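Protein toll (Drosophila melanogaster, PDB 4LXR) serves as the cell-surface receptor for cleaved, active Spätzle, switching on Toll signalling in dorsal-ventral patterning of the embryo and in antifungal immunity. Local coordinates at residues M433-I438 against I458-N463; I438-G443 against N463-T468; S483-E488 against R508-P513; N373-I378 against S395-R400. All blocks are in the same frame, centred on the assembly; numbering follows the deposited sequence.

Overall arrangement
All four contacts join successive turns of the leucine-rich-repeat solenoid in the extracellular part of the receptor. Along the chain interaction 4 comes first, between LRR 10 and LRR 11; interactions 1 and 2 follow, packing the loop after LRR 12 onto LRR 13, and interaction 3 couples LRR 14 to LRR 15. Interactions 1 and 2 share Ile438 and Asn463, their centres lie about 9 Å apart, and their segments alternate along the chain. Interaction 3 is centred about 13 Å from interaction 1, whereas interactions 3 and 4 are about 31 Å apart, centre to centre. Together they illustrate how stacking of neighbouring coils builds the elongated, ligand-binding ectodomain.

Interaction 1: residues M433-I438 against I458-N463; sequences MLQTQI and IIFVYN
Ile438 lays its two branches against two aromatic rings, CD1 reaching CE2 of Phe460 at 4.2 Å and CG2 reaching CE2 of Tyr462 at 3.9 Å. A chi1 of -48° puts CG1 anti to the carbonyl carbon, beside the backbone N, which leaves CG2 anti to that N. The rings also meet each other: CD2 of Phe460 stands 3.6 Å above the plane of Tyr462, over its centre, and CE1 of Tyr462 lies in turn at the edge of Phe460, a T-shaped contact. Ile438 O comes to the edge of the Tyr462 ring, 3.3 Å from CD2, and accepts a hydrogen bond from Asn463 N at 3.2 Å. Farther out, the extended Gln437 side chain crosses that of Asn463, their amide planes 66° apart. Its NE2 gives a weak bond to Asn463 OD1 (3.3 Å), bent to 131° at the hydrogen, and this oxygen also accepts from Asn467 ND2. Both rings are buried, Ile438 is partly exposed, and Gln437 is exposed. Gln435, at positive phi, is the C-prime residue of the Schellman motif that ends helix 429-433, and from there the chain runs out to Ile438. Ile432 of that helix packs on both Ile438 and Phe460, while Tyr462 meets the ring of Trp465 in helix 463-467, so the contact lies between these two short helices, touching both.

Interaction 2: residues I438-G443 against N463-T468; sequences INSPFG and NDWKNT
The 438-443 loop runs beside helix 463-467, coming nearest at Gly443 and Asp464, whose CA atoms are 5.2 Å apart. Asp464 is the centre of the contact. Its CG lies between the backbone N and the carbonyl carbon (chi1 49°), and both carboxylate oxygens meet Ser440. Asp464 OD1 accepts from Ser440 N at 2.8 Å, the donor standing above the carboxylate plane, while Asp464 OD2 receives the Ser440 hydroxyl on its syn lone pair, with OG 2.6 Å away. That hydroxyl has further work: OG accepts from Phe442 N in an ST turn, and it takes a weak bond from Trp465 NE1 at 3.1 Å. With the OG proton directed to Asp464, the two N-H groups approach OG as donors, and the buried carboxylate is gripped through both of its oxygens. Gly443 CA sits 3.1 Å from Asp464 OD2, a close approach by the backbone. Toward the surface, Asn439 and Asn463 run side by side, pointing the same way, and Asn463 ND2 donates to Asn439 OD1 at 3.1 Å in a nearly straight bond of 169°. On the inner side Phe442 and Trp465 meet edge to edge, CD2 lying 3.8 Å from NE1. Thr468 CG2 touches Gly443 O. Leu451 of strand 450-452 packs against both Phe442 and Trp465, Phe442 also reaches Ile402 of strand 401-402, and Lys466 NZ on helix 463-467 bonds to Glu488 O in the following repeat.

Interaction 3: residues S483-E488 against R508-P513; sequences SSLGYE and RRIALP
Leu485 and Ile510 sit as neighbours on the inner face of a short parallel ladder, CB of the leucine 4.4 Å from CG1 of the isoleucine. Farther along, Leu512 CD2 slips under the start of the 3-10 turn, 3.9 Å from Tyr487 CB. The tyrosine CG lies between its own backbone N and carbonyl carbon (chi1 74°), and the ring crosses Pro513 at about a right angle, Tyr487 CD1 meeting Pro513 CG at 3.8 Å. Tyr557 extends this apolar cluster, its ring lying against that of Tyr487 and also touching Leu512 and Pro513, while Phe545 of helix 543-549 covers Ile510 and Leu512. Between the strands, Leu485 is bonded through both its backbone groups: its N donates to Arg509 O at 3.1 Å, and its O accepts from Ala511 N at 2.9 Å. Before them, Arg508 N donates to Ser483 O at 3.0 Å. Beyond Gly486 the chains part, and a water accepts from Tyr487 N at 3.1 Å; its link to Ala511 O is suspiciously short and remains doubtful. Ser484 and Arg509 carry their side chains to the opposite, exposed face. The chemistry implies a two-sided seam between LRR 14 and LRR 15: Leu485, Ile510 and Leu512 are buried, Tyr487 and Pro513 meet nearer the rim, backbone bonds set the register, and a water lies between the segments beyond the paired residues.

Interaction 4: residues N373-I378 against S395-R400; sequences NLLTGI and SRNRLR
Asn397 turns its CG anti to the carbonyl carbon (chi1 -84°), and chi2 of -97° swings OD1 across to the preceding coil, where Leu375 N donates to it at 2.9 Å. This is the asparagine ladder of the leucine-rich repeat: the bond arrives in the carbonyl plane on a lone pair, and the side chain ties LRR 11 to LRR 10. Its ND2 bonds to Leu370 O, so the buried amide is satisfied at both ends. Asn373 occupies the matching place one repeat earlier, with OD1 accepting from Leu351 N. Asn397 lies side by side with Leu375, pointing the same way, and its OD1 also presses against Asn373 CB at 3.0 Å. The backbones add their own links. Arg398 N donates to Leu375 O at 2.9 Å, and Arg400 N donates to Thr376 O at 3.0 Å. In the core, Leu399 bridges two residues, CD2 packing 4.1 Å from Leu375 CB and CD1 reaching Ile378 CD1. Toward the surface, the Arg398 chain is bent where chi2 and chi3 place CD and NE. Its NH2 forms a salt bridge with Asp422 of the next repeat; Arg396 and Arg400 likewise pair with Asp372 and Asp424. Separately, Arg398 NH1 donates to the backbone of its neighbour, meeting Asn397 O at 3.1 Å, tilted 15° from the carbonyl plane.

Interaction 1: residues M433-I438 against I458-N463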
loop_
_atom_site.group_PDB
_atom_site.type_symbol
_atom_site.label_atom_id
_atom_site.label_comp_id
_atom_site.label_asym_id
_atom_site.label_seq_id
_atom_site.Cartn_x
_atom_site.Cartn_y
_atom_site.Cartn_z
ATOM N N MET A 433 31.640 13.939 -6.111
ATOM C CA MET A 433 32.650 14.171 -5.080
ATOM C C MET A 433 33.012 15.644 -4.940
ATOM O O MET A 433 33.163 16.151 -3.831
ATOM C CB MET A 433 33.930 13.400 -5.397
ATOM C CG MET A 433 33.853 11.898 -5.218
ATOM S SD MET A 433 35.495 11.157 -5.400
ATOM C CE MET A 433 35.139 9.448 -5.004
ATOM N N LEU A 434 33.160 16.320 -6.076
ATOM C CA LEU A 434 33.550 17.728 -6.090
ATOM C C LEU A 434 32.350 18.645 -5.841
ATOM O O LEU A 434 32.403 19.847 -6.104
ATOM C CB LEU A 434 34.273 18.082 -7.395
ATOM C CG LEU A 434 35.596 17.330 -7.595
ATOM C CD1 LEU A 434 36.271 17.706 -8.909
ATOM C CD2 LEU A 434 36.548 17.558 -6.424
ATOM N N GLN A 435 31.273 18.047 -5.335
ATOM C CA GLN A 435 30.106 18.766 -4.819
ATOM C C GLN A 435 29.521 19.765 -5.810
ATOM O O GLN A 435 28.981 20.797 -5.417
ATOM C CB GLN A 435 30.447 19.458 -3.491
ATOM C CG GLN A 435 29.270 19.605 -2.528
ATOM C CD GLN A 435 28.745 18.270 -2.018
ATOM O OE1 GLN A 435 27.994 17.575 -2.708
ATOM N NE2 GLN A 435 29.134 17.911 -0.800
ATOM N N THR A 436 29.636 19.453 -7.095
ATOM C CA THR A 436 29.118 20.326 -8.139
ATOM C C THR A 436 27.589 20.454 -8.038
ATOM O O THR A 436 26.889 19.486 -7.749
ATOM C CB THR A 436 29.579 19.859 -9.549
ATOM O OG1 THR A 436 30.996 20.062 -9.677
ATOM C CG2 THR A 436 28.862 20.628 -10.662
ATOM N N GLN A 437 27.095 21.672 -8.231
ATOM C CA GLN A 437 25.675 21.955 -8.193
ATOM C C GLN A 437 25.054 21.479 -9.506
ATOM O O GLN A 437 25.241 22.094 -10.559
ATOM C CB GLN A 437 25.454 23.455 -7.983
ATOM C CG GLN A 437 24.076 23.836 -7.455
ATOM C CD GLN A 437 24.032 25.261 -6.921
ATOM O OE1 GLN A 437 25.046 25.959 -6.904
ATOM N NE2 GLN A 437 22.856 25.694 -6.480
ATOM N N ILE A 438 24.332 20.366 -9.444
ATOM C CA ILE A 438 23.843 19.715 -10.649
ATOM C C ILE A 438 22.346 19.540 -10.548
ATOM O O ILE A 438 21.863 18.877 -9.639
ATOM C CB ILE A 438 24.486 18.320 -10.829
ATOM C CG1 ILE A 438 26.005 18.399 -10.649
ATOM C CG2 ILE A 438 24.132 17.739 -12.193
ATOM C CD1 ILE A 438 26.632 17.140 -10.068
ATOM N N ILE A 458 20.048 5.641 -9.240
ATOM C CA ILE A 458 20.472 6.950 -8.798
ATOM C C ILE A 458 21.612 6.755 -7.798
ATOM O O ILE A 458 21.590 5.813 -6.990
ATOM C CB ILE A 458 19.295 7.703 -8.147
ATOM C CG1 ILE A 458 18.111 7.787 -9.124
ATOM C CG2 ILE A 458 19.720 9.074 -7.672
ATOM C CD1 ILE A 458 18.367 8.654 -10.319
ATOM N N ILE A 459 22.619 7.620 -7.875
ATOM C CA ILE A 459 23.753 7.550 -6.961
ATOM C C ILE A 459 23.894 8.814 -6.129
ATOM O O ILE A 459 24.756 8.899 -5.266
ATOM C CB ILE A 459 25.090 7.312 -7.718
ATOM C CG1 ILE A 459 25.364 8.447 -8.697
ATOM C CG2 ILE A 459 25.059 5.999 -8.460
ATOM C CD1 ILE A 459 26.734 8.368 -9.326
ATOM N N PHE A 460 23.038 9.793 -6.375
ATOM C CA PHE A 460 23.282 11.127 -5.845
ATOM C C PHE A 460 21.986 11.866 -5.550
ATOM O O PHE A 460 21.033 11.793 -6.332
ATOM C CB PHE A 460 24.108 11.894 -6.883
ATOM C CG PHE A 460 24.339 13.336 -6.557
ATOM C CD1 PHE A 460 25.157 13.701 -5.498
ATOM C CD2 PHE A 460 23.793 14.329 -7.354
ATOM C CE1 PHE A 460 25.399 15.040 -5.211
ATOM C CE2 PHE A 460 24.025 15.665 -7.080
ATOM C CZ PHE A 460 24.836 16.023 -6.003
ATOM N N VAL A 461 21.958 12.585 -4.430
ATOM C CA VAL A 461 20.848 13.480 -4.118
ATOM C C VAL A 461 21.046 14.823 -4.824
ATOM O O VAL A 461 21.837 15.644 -4.379
ATOM C CB VAL A 461 20.742 13.724 -2.600
ATOM C CG1 VAL A 461 19.600 14.652 -2.306
ATOM C CG2 VAL A 461 20.577 12.402 -1.859
ATOM N N TYR A 462 20.325 15.036 -5.924
ATOM C CA TYR A 462 20.499 16.229 -6.766
ATOM C C TYR A 462 20.117 17.554 -6.110
ATOM O O TYR A 462 19.350 17.588 -5.154
ATOM C CB TYR A 462 19.754 16.055 -8.105
ATOM C CG TYR A 462 20.491 15.145 -9.051
ATOM C CD1 TYR A 462 20.525 13.768 -8.836
ATOM C CD2 TYR A 462 21.183 15.660 -10.144
ATOM C CE1 TYR A 462 21.225 12.926 -9.692
ATOM C CE2 TYR A 462 21.871 14.824 -11.016
ATOM C CZ TYR A 462 21.893 13.461 -10.781
ATOM O OH TYR A 462 22.583 12.635 -11.639
ATOM N N ASN A 463 20.646 18.645 -6.654
ATOM C CA ASN A 463 20.465 19.981 -6.083
ATOM C C ASN A 463 19.022 20.473 -6.064
ATOM O O ASN A 463 18.555 21.014 -5.058
ATOM C CB ASN A 463 21.343 21.001 -6.816
ATOM C CG ASN A 463 21.083 22.427 -6.362
ATOM O OD1 ASN A 463 21.592 22.867 -5.333
ATOM N ND2 ASN A 463 20.284 23.158 -7.132
#

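Interaction 2: residues I438-G443 against N463-T468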
loop_
_atom_site.group_PDB
_atom_site.type_symbol
_atom_site.label_atom_id
_atom_site.label_comp_id
_atom_site.label_asym_id
_atom_site.label_seq_id
_atom_site.Cartn_x
_atom_site.Cartn_y
_atom_site.Cartn_z
ATOM N N ILE A 438 24.332 20.366 -9.444
ATOM C CA ILE A 438 23.843 19.715 -10.649
ATOM C C ILE A 438 22.346 19.540 -10.548
ATOM O O ILE A 438 21.863 18.877 -9.639
ATOM C CB ILE A 438 24.486 18.320 -10.829
ATOM C CG1 ILE A 438 26.005 18.399 -10.649
ATOM C CG2 ILE A 438 24.132 17.739 -12.193
ATOM C CD1 ILE A 438 26.632 17.140 -10.068
ATOM N N ASN A 439 21.600 20.151 -11.457
ATOM C CA ASN A 439 20.149 19.946 -11.467
ATOM C C ASN A 439 19.758 18.693 -12.245
ATOM O O ASN A 439 20.277 18.448 -13.334
ATOM C CB ASN A 439 19.414 21.159 -12.048
ATOM C CG ASN A 439 19.407 22.350 -11.106
ATOM O OD1 ASN A 439 19.324 22.196 -9.885
ATOM N ND2 ASN A 439 19.488 23.549 -11.674
ATOM N N SER A 440 18.851 17.911 -11.667
ATOM C CA SER A 440 18.196 16.810 -12.365
ATOM C C SER A 440 17.266 17.349 -13.465
ATOM O O SER A 440 16.934 18.531 -13.469
ATOM C CB SER A 440 17.386 15.976 -11.371
ATOM O OG SER A 440 16.081 16.510 -11.199
ATOM N N PRO A 441 16.851 16.481 -14.408
ATOM C CA PRO A 441 15.874 16.877 -15.437
ATOM C C PRO A 441 14.530 17.331 -14.853
ATOM O O PRO A 441 13.718 17.949 -15.549
ATOM C CB PRO A 441 15.677 15.585 -16.251
ATOM C CG PRO A 441 16.938 14.829 -16.073
ATOM C CD PRO A 441 17.407 15.138 -14.666
ATOM N N PHE A 442 14.300 17.021 -13.584
ATOM C CA PHE A 442 13.041 17.347 -12.922
ATOM C C PHE A 442 13.047 18.760 -12.351
ATOM O O PHE A 442 12.040 19.230 -11.815
ATOM C CB PHE A 442 12.786 16.327 -11.818
ATOM C CG PHE A 442 12.989 14.916 -12.269
ATOM C CD1 PHE A 442 12.361 14.446 -13.419
ATOM C CD2 PHE A 442 13.845 14.072 -11.589
ATOM C CE1 PHE A 442 12.570 13.153 -13.857
ATOM C CE2 PHE A 442 14.050 12.776 -12.025
ATOM C CZ PHE A 442 13.408 12.319 -13.153
ATOM N N GLY A 443 14.189 19.432 -12.494
ATOM C CA GLY A 443 14.450 20.699 -11.835
ATOM C C GLY A 443 13.520 21.837 -12.181
ATOM O O GLY A 443 13.435 22.811 -11.433
ATOM N N ASN A 463 20.646 18.645 -6.654
ATOM C CA ASN A 463 20.465 19.981 -6.083
ATOM C C ASN A 463 19.022 20.473 -6.064
ATOM O O ASN A 463 18.555 21.014 -5.058
ATOM C CB ASN A 463 21.343 21.001 -6.816
ATOM C CG ASN A 463 21.083 22.427 -6.362
ATOM O OD1 ASN A 463 21.592 22.867 -5.333
ATOM N ND2 ASN A 463 20.284 23.158 -7.132
ATOM N N ASP A 464 18.319 20.296 -7.179
ATOM C CA ASP A 464 16.951 20.791 -7.274
ATOM C C ASP A 464 16.020 20.107 -6.282
ATOM O O ASP A 464 15.059 20.722 -5.823
ATOM C CB ASP A 464 16.404 20.671 -8.702
ATOM C CG ASP A 464 16.629 19.297 -9.299
ATOM O OD1 ASP A 464 17.779 18.799 -9.243
ATOM O OD2 ASP A 464 15.652 18.722 -9.828
ATOM N N TRP A 465 16.306 18.850 -5.942
ATOM C CA TRP A 465 15.438 18.111 -5.018
ATOM C C TRP A 465 15.503 18.740 -3.633
ATOM O O TRP A 465 14.539 18.689 -2.866
ATOM C CB TRP A 465 15.815 16.623 -4.939
ATOM C CG TRP A 465 15.797 15.892 -6.264
ATOM C CD1 TRP A 465 15.224 16.313 -7.429
ATOM C CD2 TRP A 465 16.389 14.616 -6.548
ATOM N NE1 TRP A 465 15.431 15.386 -8.422
ATOM C CE2 TRP A 465 16.142 14.333 -7.905
ATOM C CE3 TRP A 465 17.110 13.691 -5.788
ATOM C CZ2 TRP A 465 16.591 13.162 -8.520
ATOM C CZ3 TRP A 465 17.563 12.530 -6.400
ATOM C CH2 TRP A 465 17.297 12.274 -7.751
ATOM N N LYS A 466 16.647 19.340 -3.316
ATOM C CA LYS A 466 16.840 19.941 -2.001
ATOM C C LYS A 466 16.415 21.403 -1.984
ATOM O O LYS A 466 15.872 21.889 -0.991
ATOM C CB LYS A 466 18.313 19.854 -1.573
ATOM C CG LYS A 466 18.842 18.454 -1.292
ATOM C CD LYS A 466 20.313 18.517 -0.874
ATOM C CE LYS A 466 21.155 19.130 -1.989
ATOM N NZ LYS A 466 22.613 19.022 -1.775
ATOM N N ASN A 467 16.681 22.109 -3.077
ATOM C CA ASN A 467 16.634 23.567 -3.044
ATOM C C ASN A 467 15.610 24.212 -3.963
ATOM O O ASN A 467 15.281 25.385 -3.793
ATOM C CB ASN A 467 18.021 24.139 -3.333
ATOM C CG ASN A 467 19.050 23.699 -2.313
ATOM O OD1 ASN A 467 18.808 23.751 -1.104
ATOM N ND2 ASN A 467 20.207 23.253 -2.795
ATOM N N THR A 468 15.095 23.453 -4.925
ATOM C CA THR A 468 14.168 24.021 -5.891
ATOM C C THR A 468 12.750 23.529 -5.623
ATOM O O THR A 468 11.788 24.264 -5.797
ATOM C CB THR A 468 14.589 23.694 -7.341
ATOM O OG1 THR A 468 15.943 24.109 -7.555
ATOM C CG2 THR A 468 13.690 24.405 -8.340
#

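Interaction 3: residues S483-E488 against R508-P513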
loop_
_atom_site.group_PDB
_atom_site.type_symbol
_atom_site.label_atom_id
_atom_site.label_comp_id
_atom_site.label_asym_id
_atom_site.label_seq_id
_atom_site.Cartn_x
_atom_site.Cartn_y
_atom_site.Cartn_z
ATOM N N SER A 483 25.852 5.601 -2.299
ATOM C CA SER A 483 26.860 4.846 -1.552
ATOM C C SER A 483 27.368 5.538 -0.280
ATOM O O SER A 483 28.043 4.919 0.538
ATOM C CB SER A 483 28.028 4.450 -2.464
ATOM O OG SER A 483 28.651 5.608 -2.984
ATOM N N SER A 484 27.045 6.814 -0.104
ATOM C CA SER A 484 27.474 7.531 1.092
ATOM C C SER A 484 26.688 8.822 1.291
ATOM O O SER A 484 26.143 9.377 0.333
ATOM C CB SER A 484 28.974 7.835 1.039
ATOM O OG SER A 484 29.250 8.792 0.034
ATOM N N LEU A 485 26.621 9.289 2.538
ATOM C CA LEU A 485 25.907 10.522 2.846
ATOM C C LEU A 485 26.777 11.504 3.624
ATOM O O LEU A 485 27.594 11.100 4.451
ATOM C CB LEU A 485 24.611 10.230 3.621
ATOM C CG LEU A 485 23.514 9.430 2.904
ATOM C CD1 LEU A 485 22.441 9.026 3.904
ATOM C CD2 LEU A 485 22.890 10.221 1.758
ATOM N N GLY A 486 26.606 12.792 3.330
ATOM C CA GLY A 486 27.163 13.874 4.131
ATOM C C GLY A 486 25.976 14.686 4.623
ATOM O O GLY A 486 24.844 14.401 4.249
ATOM N N TYR A 487 26.201 15.689 5.459
ATOM C CA TYR A 487 25.074 16.454 5.968
ATOM C C TYR A 487 24.417 17.246 4.841
ATOM O O TYR A 487 23.225 17.531 4.896
ATOM C CB TYR A 487 25.483 17.366 7.134
ATOM C CG TYR A 487 26.274 18.585 6.730
ATOM C CD1 TYR A 487 27.659 18.528 6.601
ATOM C CD2 TYR A 487 25.640 19.797 6.487
ATOM C CE1 TYR A 487 28.391 19.642 6.234
ATOM C CE2 TYR A 487 26.360 20.916 6.120
ATOM C CZ TYR A 487 27.736 20.835 5.995
ATOM O OH TYR A 487 28.453 21.950 5.629
ATOM N N GLU A 488 25.197 17.578 3.814
ATOM C CA GLU A 488 24.680 18.290 2.644
ATOM C C GLU A 488 23.653 17.467 1.868
ATOM O O GLU A 488 22.803 18.027 1.173
ATOM C CB GLU A 488 25.817 18.689 1.700
ATOM C CG GLU A 488 26.843 19.610 2.314
ATOM C CD GLU A 488 28.156 18.900 2.623
ATOM O OE1 GLU A 488 28.149 17.659 2.800
ATOM O OE2 GLU A 488 29.199 19.587 2.681
ATOM N N ARG A 508 27.363 2.926 2.635
ATOM C CA ARG A 508 28.360 2.290 3.496
ATOM C C ARG A 508 28.948 3.252 4.525
ATOM O O ARG A 508 29.227 2.862 5.658
ATOM C CB ARG A 508 29.446 1.609 2.654
ATOM C CG ARG A 508 28.905 0.374 1.952
ATOM C CD ARG A 508 29.950 -0.404 1.175
ATOM N NE ARG A 508 29.370 -1.636 0.648
ATOM C CZ ARG A 508 28.659 -1.711 -0.472
ATOM N NH1 ARG A 508 28.437 -0.622 -1.199
ATOM N NH2 ARG A 508 28.170 -2.877 -0.867
ATOM N N ARG A 509 29.118 4.511 4.136
ATOM C CA ARG A 509 29.513 5.539 5.091
ATOM C C ARG A 509 28.478 6.653 5.185
ATOM O O ARG A 509 27.821 7.006 4.203
ATOM C CB ARG A 509 30.885 6.129 4.752
ATOM C CG ARG A 509 31.403 7.144 5.781
ATOM C CD ARG A 509 32.808 7.567 5.439
ATOM N NE ARG A 509 33.676 6.395 5.379
ATOM C CZ ARG A 509 34.866 6.377 4.798
ATOM N NH1 ARG A 509 35.331 7.471 4.215
ATOM N NH2 ARG A 509 35.584 5.266 4.793
ATOM N N ILE A 510 28.337 7.171 6.398
ATOM C CA ILE A 510 27.596 8.391 6.689
ATOM C C ILE A 510 28.516 9.288 7.520
ATOM O O ILE A 510 28.742 9.032 8.700
ATOM C CB ILE A 510 26.337 8.117 7.513
ATOM C CG1 ILE A 510 25.366 7.231 6.728
ATOM C CG2 ILE A 510 25.690 9.431 7.926
ATOM C CD1 ILE A 510 24.075 6.961 7.454
ATOM N N ALA A 511 29.049 10.333 6.898
ATOM C CA ALA A 511 30.092 11.131 7.514
ATOM C C ALA A 511 29.598 12.523 7.887
ATOM O O ALA A 511 29.551 13.423 7.047
ATOM C CB ALA A 511 31.297 11.214 6.588
ATOM N N LEU A 512 29.221 12.683 9.152
ATOM C CA LEU A 512 28.795 13.972 9.683
ATOM C C LEU A 512 29.938 14.594 10.472
ATOM O O LEU A 512 30.649 13.897 11.195
ATOM C CB LEU A 512 27.562 13.802 10.573
ATOM C CG LEU A 512 26.384 13.115 9.884
ATOM C CD1 LEU A 512 25.189 13.031 10.807
ATOM C CD2 LEU A 512 26.035 13.854 8.612
ATOM N N PRO A 513 30.120 15.914 10.339
ATOM C CA PRO A 513 31.285 16.554 10.949
ATOM C C PRO A 513 31.075 16.897 12.422
ATOM O O PRO A 513 29.958 16.829 12.947
ATOM C CB PRO A 513 31.454 17.828 10.118
ATOM C CG PRO A 513 30.085 18.099 9.515
ATOM C CD PRO A 513 29.195 16.904 9.764
HETATM O O HOH W 1 29.279 15.726 6.022
#

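Interaction 4: residues N373-I378 against S395-R400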
loop_
_atom_site.group_PDB
_atom_site.type_symbol
_atom_site.label_atom_id
_atom_site.label_comp_id
_atom_site.label_asym_id
_atom_site.label_seq_id
_atom_site.Cartn_x
_atom_site.Cartn_y
_atom_site.Cartn_z
ATOM N N ASN A 373 5.128 -1.165 -19.279
ATOM C CA ASN A 373 5.421 -1.164 -20.691
ATOM C C ASN A 373 6.926 -1.330 -20.889
ATOM O O ASN A 373 7.640 -1.670 -19.952
ATOM C CB ASN A 373 4.883 0.120 -21.327
ATOM C CG ASN A 373 3.409 -0.011 -21.710
ATOM O OD1 ASN A 373 3.078 -0.724 -22.650
ATOM N ND2 ASN A 373 2.531 0.635 -20.961
ATOM N N LEU A 374 7.401 -1.096 -22.102
ATOM C CA LEU A 374 8.798 -1.325 -22.426
ATOM C C LEU A 374 9.437 -0.074 -22.983
ATOM O O LEU A 374 10.251 -0.162 -23.883
ATOM C CB LEU A 374 8.906 -2.438 -23.464
ATOM C CG LEU A 374 8.310 -3.787 -23.053
ATOM C CD1 LEU A 374 8.308 -4.741 -24.233
ATOM C CD2 LEU A 374 9.081 -4.385 -21.872
ATOM N N LEU A 375 9.035 1.093 -22.483
ATOM C CA LEU A 375 9.591 2.357 -22.959
ATOM C C LEU A 375 11.021 2.557 -22.445
ATOM O O LEU A 375 11.337 2.202 -21.303
ATOM C CB LEU A 375 8.694 3.522 -22.525
ATOM C CG LEU A 375 7.280 3.441 -23.133
ATOM C CD1 LEU A 375 6.329 4.341 -22.404
ATOM C CD2 LEU A 375 7.305 3.772 -24.614
ATOM N N THR A 376 11.878 3.131 -23.282
ATOM C CA THR A 376 13.289 3.259 -22.934
ATOM C C THR A 376 13.748 4.695 -22.750
ATOM O O THR A 376 14.847 4.920 -22.298
ATOM C CB THR A 376 14.198 2.656 -23.997
ATOM O OG1 THR A 376 13.822 3.168 -25.279
ATOM C CG2 THR A 376 14.121 1.145 -23.995
ATOM N N GLY A 377 12.916 5.664 -23.097
ATOM C CA GLY A 377 13.349 7.042 -23.028
ATOM C C GLY A 377 12.201 8.003 -22.859
ATOM O O GLY A 377 11.035 7.643 -23.030
ATOM N N ILE A 378 12.527 9.228 -22.472
ATOM C CA ILE A 378 11.555 10.308 -22.486
ATOM C C ILE A 378 12.216 11.389 -23.302
ATOM O O ILE A 378 13.341 11.818 -22.984
ATOM C CB ILE A 378 11.233 10.845 -21.084
ATOM C CG1 ILE A 378 10.870 9.702 -20.142
ATOM C CG2 ILE A 378 10.095 11.866 -21.155
ATOM C CD1 ILE A 378 10.341 10.169 -18.798
ATOM N N SER A 395 5.905 3.668 -14.166
ATOM C CA SER A 395 6.489 2.569 -13.400
ATOM C C SER A 395 6.687 1.326 -14.238
ATOM O O SER A 395 5.883 1.038 -15.127
ATOM C CB SER A 395 5.567 2.218 -12.235
ATOM O OG SER A 395 5.141 3.403 -11.603
ATOM N N ARG A 396 7.746 0.584 -13.928
ATOM C CA ARG A 396 8.015 -0.705 -14.548
ATOM C C ARG A 396 8.028 -0.592 -16.075
ATOM O O ARG A 396 7.273 -1.275 -16.776
ATOM C CB ARG A 396 7.017 -1.769 -14.060
ATOM C CG ARG A 396 7.176 -2.129 -12.565
ATOM C CD ARG A 396 6.063 -3.045 -12.041
ATOM N NE ARG A 396 4.753 -2.448 -12.285
ATOM C CZ ARG A 396 4.151 -1.592 -11.466
ATOM N NH1 ARG A 396 4.703 -1.251 -10.313
ATOM N NH2 ARG A 396 2.989 -1.080 -11.804
ATOM N N ASN A 397 8.873 0.311 -16.568
ATOM C CA ASN A 397 9.268 0.344 -17.970
ATOM C C ASN A 397 10.754 -0.031 -18.045
ATOM O O ASN A 397 11.252 -0.690 -17.147
ATOM C CB ASN A 397 8.970 1.713 -18.589
ATOM C CG ASN A 397 7.524 1.840 -19.064
ATOM O OD1 ASN A 397 7.242 1.651 -20.247
ATOM N ND2 ASN A 397 6.605 2.157 -18.146
ATOM N N ARG A 398 11.450 0.361 -19.108
ATOM C CA ARG A 398 12.895 0.145 -19.221
ATOM C C ARG A 398 13.573 1.496 -19.427
ATOM O O ARG A 398 14.510 1.615 -20.219
ATOM C CB ARG A 398 13.237 -0.758 -20.407
ATOM C CG ARG A 398 12.449 -2.076 -20.496
ATOM C CD ARG A 398 12.495 -2.892 -19.217
ATOM N NE ARG A 398 13.861 -3.214 -18.823
ATOM C CZ ARG A 398 14.347 -3.081 -17.592
ATOM N NH1 ARG A 398 13.582 -2.621 -16.606
ATOM N NH2 ARG A 398 15.611 -3.404 -17.348
ATOM N N LEU A 399 13.091 2.518 -18.726
ATOM C CA LEU A 399 13.567 3.883 -18.953
ATOM C C LEU A 399 15.026 3.998 -18.597
ATOM O O LEU A 399 15.439 3.568 -17.529
ATOM C CB LEU A 399 12.760 4.893 -18.138
ATOM C CG LEU A 399 11.309 5.084 -18.566
ATOM C CD1 LEU A 399 10.635 6.144 -17.683
ATOM C CD2 LEU A 399 11.322 5.511 -20.019
ATOM N N ARG A 400 15.805 4.570 -19.503
ATOM C CA ARG A 400 17.233 4.711 -19.289
ATOM C C ARG A 400 17.660 6.175 -19.468
ATOM O O ARG A 400 18.541 6.663 -18.758
ATOM C CB ARG A 400 18.009 3.757 -20.210
ATOM C CG ARG A 400 19.345 4.277 -20.706
ATOM C CD ARG A 400 20.484 3.316 -20.388
ATOM N NE ARG A 400 21.791 3.885 -20.723
ATOM C CZ ARG A 400 22.449 4.746 -19.949
ATOM N NH1 ARG A 400 21.921 5.141 -18.793
ATOM N NH2 ARG A 400 23.630 5.219 -20.330
#